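Local coordinates for protein malate dehydrogenase (Entamoeba histolytica, PDB 3I0P) that probably catalyses the NAD-dependent interconversion of malate and oxaloacetate, as a member of the malate/L-lactate dehydrogenase family that binds NAD, at residues 20-24 with 25-29. Numbering follows the deposited sequence.
Sequences QVLLK and VGSDE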
ATOM      1  N   GLN A  20     -15.127 -17.410  27.969  1.00 23.77           N
ATOM      2  CA  GLN A  20     -16.148 -18.272  28.564  1.00 23.58           C
ATOM      3  C   GLN A  20     -17.413 -18.315  27.706  1.00 23.66           C
ATOM      4  O   GLN A  20     -17.976 -19.387  27.484  1.00 23.86           O
ATOM      5  CB  GLN A  20     -16.480 -17.877  30.006  1.00 23.52           C
ATOM      6  CG  GLN A  20     -15.315 -17.961  31.008  1.00 23.07           C
ATOM      7  CD  GLN A  20     -14.697 -19.353  31.156  1.00 22.25           C
ATOM      8  OE1 GLN A  20     -15.384 -20.378  31.096  1.00 20.53           O
ATOM      9  NE2 GLN A  20     -13.381 -19.382  31.375  1.00 22.11           N
ATOM     10  N   VAL A  21     -17.847 -17.163  27.205  1.00 23.44           N
ATOM     11  CA  VAL A  21     -19.043 -17.120  26.367  1.00 23.62           C
ATOM     12  C   VAL A  21     -18.849 -17.890  25.046  1.00 24.07           C
ATOM     13  O   VAL A  21     -19.792 -18.519  24.531  1.00 24.35           O
ATOM     14  CB  VAL A  21     -19.527 -15.672  26.115  1.00 23.47           C
ATOM     15  CG1 VAL A  21     -20.778 -15.663  25.243  1.00 23.22           C
ATOM     16  CG2 VAL A  21     -19.808 -14.974  27.431  1.00 22.23           C
ATOM     17  N   LEU A  22     -17.627 -17.858  24.518  1.00 24.06           N
ATOM     18  CA  LEU A  22     -17.310 -18.572  23.283  1.00 24.19           C
ATOM     19  C   LEU A  22     -17.299 -20.083  23.490  1.00 24.47           C
ATOM     20  O   LEU A  22     -17.680 -20.836  22.597  1.00 24.51           O
ATOM     21  CB  LEU A  22     -15.980 -18.092  22.699  1.00 24.09           C
ATOM     22  CG  LEU A  22     -15.970 -16.754  21.958  1.00 23.75           C
ATOM     23  CD1 LEU A  22     -14.557 -16.173  21.889  1.00 22.86           C
ATOM     24  CD2 LEU A  22     -16.572 -16.911  20.565  1.00 23.85           C
ATOM     25  N   LEU A  23     -16.863 -20.521  24.669  1.00 24.92           N
ATOM     26  CA  LEU A  23     -16.972 -21.927  25.051  1.00 25.20           C
ATOM     27  C   LEU A  23     -18.435 -22.331  25.178  1.00 25.50           C
ATOM     28  O   LEU A  23     -18.847 -23.351  24.624  1.00 25.95           O
ATOM     29  CB  LEU A  23     -16.251 -22.197  26.363  1.00 24.97           C
ATOM     30  CG  LEU A  23     -14.729 -22.157  26.329  1.00 25.30           C
ATOM     31  CD1 LEU A  23     -14.160 -22.339  27.730  1.00 24.31           C
ATOM     32  CD2 LEU A  23     -14.186 -23.209  25.369  1.00 25.51           C
ATOM     33  N   LYS A  24     -19.216 -21.513  25.881  1.00 25.68           N
ATOM     34  CA  LYS A  24     -20.629 -21.796  26.126  1.00 25.95           C
ATOM     35  C   LYS A  24     -21.440 -21.965  24.850  1.00 26.00           C
ATOM     36  O   LYS A  24     -22.346 -22.789  24.822  1.00 26.12           O
ATOM     37  CB  LYS A  24     -21.268 -20.728  27.012  1.00 25.95           C
ATOM     38  CG  LYS A  24     -20.763 -20.721  28.444  1.00 26.26           C
ATOM     39  CD  LYS A  24     -21.230 -21.928  29.244  1.00 27.22           C
ATOM     40  CE  LYS A  24     -20.684 -21.845  30.662  1.00 28.63           C
ATOM     41  NZ  LYS A  24     -21.311 -22.825  31.570  1.00 29.17           N
ATOM     42  N   VAL A  25     -21.114 -21.193  23.808  1.00 26.10           N
ATOM     43  CA  VAL A  25     -21.808 -21.303  22.506  1.00 25.85           C
ATOM     44  C   VAL A  25     -21.172 -22.349  21.589  1.00 25.69           C
ATOM     45  O   VAL A  25     -21.466 -22.404  20.392  1.00 25.87           O
ATOM     46  CB  VAL A  25     -21.933 -19.949  21.766  1.00 25.88           C
ATOM     47  CG1 VAL A  25     -22.719 -18.950  22.609  1.00 26.24           C
ATOM     48  CG2 VAL A  25     -20.561 -19.393  21.407  1.00 26.17           C
ATOM     49  N   GLY A  26     -20.301 -23.176  22.158  1.00 25.46           N
ATOM     50  CA  GLY A  26     -19.825 -24.374  21.481  1.00 25.16           C
ATOM     51  C   GLY A  26     -18.577 -24.258  20.626  1.00 25.02           C
ATOM     52  O   GLY A  26     -18.339 -25.121  19.778  1.00 25.25           O
ATOM     53  N   SER A  27     -17.774 -23.215  20.844  1.00 24.49           N
ATOM     54  CA  SER A  27     -16.464 -23.107  20.192  1.00 24.29           C
ATOM     55  C   SER A  27     -15.479 -24.175  20.659  1.00 24.27           C
ATOM     56  O   SER A  27     -15.474 -24.569  21.822  1.00 23.77           O
ATOM     57  CB  SER A  27     -15.839 -21.732  20.432  1.00 24.11           C
ATOM     58  OG  SER A  27     -16.709 -20.705  20.000  1.00 24.40           O
ATOM     59  N   ASP A  28     -14.647 -24.636  19.733  1.00 24.76           N
ATOM     60  CA  ASP A  28     -13.458 -25.390  20.079  1.00 25.32           C
ATOM     61  C   ASP A  28     -12.638 -24.514  21.031  1.00 25.53           C
ATOM     62  O   ASP A  28     -12.559 -23.292  20.845  1.00 25.71           O
ATOM     63  CB  ASP A  28     -12.657 -25.721  18.821  1.00 25.34           C
ATOM     64  CG  ASP A  28     -11.237 -26.167  19.131  1.00 26.69           C
ATOM     65  OD1 ASP A  28     -10.960 -27.382  19.060  1.00 28.21           O
ATOM     66  OD2 ASP A  28     -10.395 -25.304  19.466  1.00 28.36           O
ATOM     67  N   GLU A  29     -12.035 -25.133  22.046  1.00 25.36           N
ATOM     68  CA  GLU A  29     -11.345 -24.373  23.083  1.00 25.28           C
ATOM     69  C   GLU A  29     -10.197 -23.509  22.539  1.00 25.29           C
ATOM     70  O   GLU A  29     -10.081 -22.325  22.897  1.00 25.43           O
ATOM     71  CB  GLU A  29     -10.877 -25.281  24.222  1.00 25.09           C
ATOM     72  CG  GLU A  29     -10.413 -24.515  25.447  1.00 25.59           C
ATOM     73  CD  GLU A  29      -8.937 -24.154  25.415  1.00 26.64           C
ATOM     74  OE1 GLU A  29      -8.182 -24.714  24.587  1.00 27.84           O
ATOM     75  OE2 GLU A  29      -8.526 -23.315  26.238  1.00 26.74           O
TER
HETATM   76  O   HOH W   1     -17.075 -25.066  23.768  1.00 31.54           O
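Ser27 folds back onto the last turn of helix 11-24 and meets Leu22 there. Its CB already lies beside the Leu22 carbonyl oxygen. With chi1 at -56°, OG sits beside its own backbone N, and both groups reach the same acceptor. Ser27 OG donates to Leu22 O at 2.8 Å, from above the carbonyl plane. Ser27 N donates to Leu22 O at 3.0 Å, in that plane. Two bonds thus grip one carbonyl. Ser27 OG also touches Leu22 CB and CD2, each at 3.8 Å. Beyond these segments, the Ser27 side chain packs on Pro70 and Phe92. The backbone forms a Schellman motif that ends the helix. Gly26, with positive phi (90°), is its C-prime residue. The bond from Ser27 N to Leu22 O is the outer bond of the motif, and Gly26 N makes the inner one to Leu23 O at 2.9 Å. A water donates to both Leu23 O and Ser27 O, bridging helix end and loop. Val25 N still makes a helical bond to Val21 O, while Val25 CG2 packs on the carbonyl oxygens of Val21 and Leu22. Val25 also touches Ile63 and Tyr359. Further on, Leu23 CD2 rests 3.8 Å from Glu29 CA, and the two side chains run alongside each other. Chi2 of -89° bends the Glu29 chain, whose carboxylate bonds to Tyr19 OH and forms a salt bridge with Arg33.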